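Local coordinates for ribokinase RBSK (Mycobacterium tuberculosis, PDB 3GO6), which phosphorylates ribose, probably at its O-5 hydroxyl, using ATP and a divalent cation, as a homodimer of the PfkB carbohydrate kinase family, at the interface of chains A and B. Coordinates in Å, arbitrary orientation; residue numbers count along the deposited sequence, not the author numbering. Chains: chain A/B, Ribokinase RBSK.

The interface of chains A and B. Residues chain A 125-128; chain B 46-48.
A:Val126 joins B:Val46 and B:Ala48 through its two main-chain polar groups, which reach the residues on either side of B:Leu47 as in a parallel sheet. The amide N of A:Val126 donates to the carbonyl O of B:Val46 at 2.9 Å, and its own carbonyl O accepts from the N of B:Ala48 at 2.8 Å. The second bond is the straighter, 168° at the hydrogen. Strand 122-127 of chain A and strand 45-47 of chain B thus run in register, A:Leu125 paired with B:Val46 and A:Val126 with B:Leu47.

Side chains pack on both faces of this ladder. On one, A:Val126 and B:Leu47 lie alongside each other and point the same way, with CD2 of B:Leu47 3.8 Å from CB of A:Val126 and also against its CG1 methyl. B:Leu47 directs its CG away from its own carbonyl carbon (chi1 -64°), and the second torsion brings the CD2 branch toward the valine. On the opposite face A:Leu125 meets B:Val46 obliquely, methyl to methyl, its CD1 3.8 Å from CG1 of B:Val46. The methyl CB of B:Ala48 shares this face, 3.7 Å from the carbonyl O of A:Val126 and looser against CD1 of A:Leu125. Beyond the strand end, the ring of A:Pro128 comes near the other chain with its CD, 4.0 Å from the carbonyl O of B:Ala48.

Backbone pairing fixes the alignment of the strands, while aliphatic contacts brace both faces. Repeated by the two-fold axis, this patch contributes to the homodimer interface. A:Val126 also lines the ribose pocket, so the pairing may help to position that pocket wall.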
ATOM      1  N   LEU A 125      -1.864   7.662   4.887  1.00 13.27           N
ATOM      2  CA  LEU A 125      -0.862   7.138   5.797  1.00 13.48           C
ATOM      3  C   LEU A 125       0.500   7.227   5.109  1.00 14.34           C
ATOM      4  O   LEU A 125       0.659   6.713   3.991  1.00 13.68           O
ATOM      5  CB  LEU A 125      -1.151   5.658   6.103  1.00 14.11           C
ATOM      6  CG  LEU A 125      -0.121   4.866   6.902  1.00 13.91           C
ATOM      7  CD1 LEU A 125       0.051   5.439   8.284  1.00 13.92           C
ATOM      8  CD2 LEU A 125      -0.496   3.370   6.977  1.00 15.67           C
ATOM      9  N   VAL A 126       1.484   7.814   5.791  1.00 13.26           N
ATOM     10  CA  VAL A 126       2.766   8.155   5.143  1.00 13.97           C
ATOM     11  C   VAL A 126       3.925   7.534   5.905  1.00 13.60           C
ATOM     12  O   VAL A 126       4.033   7.699   7.121  1.00 12.84           O
ATOM     13  CB  VAL A 126       3.001   9.691   5.097  1.00 13.62           C
ATOM     14  CG1 VAL A 126       4.348  10.015   4.421  1.00 14.46           C
ATOM     15  CG2 VAL A 126       1.839  10.412   4.378  1.00 16.02           C
ATOM     16  N   ALA A 127       4.788   6.815   5.193  1.00 13.12           N
ATOM     17  CA  ALA A 127       6.072   6.427   5.759  1.00 12.84           C
ATOM     18  C   ALA A 127       7.040   7.402   5.088  1.00 13.17           C
ATOM     19  O   ALA A 127       7.336   7.264   3.892  1.00 12.43           O
ATOM     20  CB  ALA A 127       6.388   5.000   5.396  1.00 13.30           C
ATOM     21  N   PRO A 128       7.492   8.426   5.833  1.00 13.56           N
ATOM     22  CA  PRO A 128       8.180   9.527   5.178  1.00 13.63           C
ATOM     23  C   PRO A 128       9.509   9.181   4.495  1.00 13.43           C
ATOM     24  O   PRO A 128       9.903   9.899   3.577  1.00 13.44           O
ATOM     25  CB  PRO A 128       8.370  10.561   6.302  1.00 13.84           C
ATOM     26  CG  PRO A 128       8.311   9.795   7.546  1.00 16.20           C
ATOM     27  CD  PRO A 128       7.360   8.646   7.285  1.00 13.60           C
TER
ATOM     28  N   VAL B  46      -1.745  10.598   8.745  1.00 16.11           N
ATOM     29  CA  VAL B  46      -0.988  10.052   9.854  1.00 17.30           C
ATOM     30  C   VAL B  46       0.410   9.654   9.334  1.00 16.48           C
ATOM     31  O   VAL B  46       0.531   9.174   8.200  1.00 15.12           O
ATOM     32  CB  VAL B  46      -1.792   8.839  10.445  1.00 17.98           C
ATOM     33  CG1 VAL B  46      -0.925   7.792  11.094  1.00 19.99           C
ATOM     34  CG2 VAL B  46      -2.869   9.353  11.406  1.00 19.18           C
ATOM     35  N   LEU B  47       1.441   9.842  10.163  1.00 15.38           N
ATOM     36  CA  LEU B  47       2.800   9.342   9.874  1.00 15.90           C
ATOM     37  C   LEU B  47       3.082   8.009  10.546  1.00 16.42           C
ATOM     38  O   LEU B  47       2.881   7.868  11.760  1.00 16.37           O
ATOM     39  CB  LEU B  47       3.867  10.352  10.328  1.00 16.68           C
ATOM     40  CG  LEU B  47       3.895  11.715   9.623  1.00 16.87           C
ATOM     41  CD1 LEU B  47       4.927  12.615  10.274  1.00 20.55           C
ATOM     42  CD2 LEU B  47       4.170  11.601   8.122  1.00 19.82           C
ATOM     43  N   ALA B  48       3.554   7.031   9.770  1.00 15.70           N
ATOM     44  CA  ALA B  48       3.967   5.732  10.319  1.00 15.95           C
ATOM     45  C   ALA B  48       5.331   5.848  10.989  1.00 16.27           C
ATOM     46  O   ALA B  48       6.185   6.611  10.524  1.00 16.18           O
ATOM     47  CB  ALA B  48       4.022   4.656   9.201  1.00 15.95           C
TER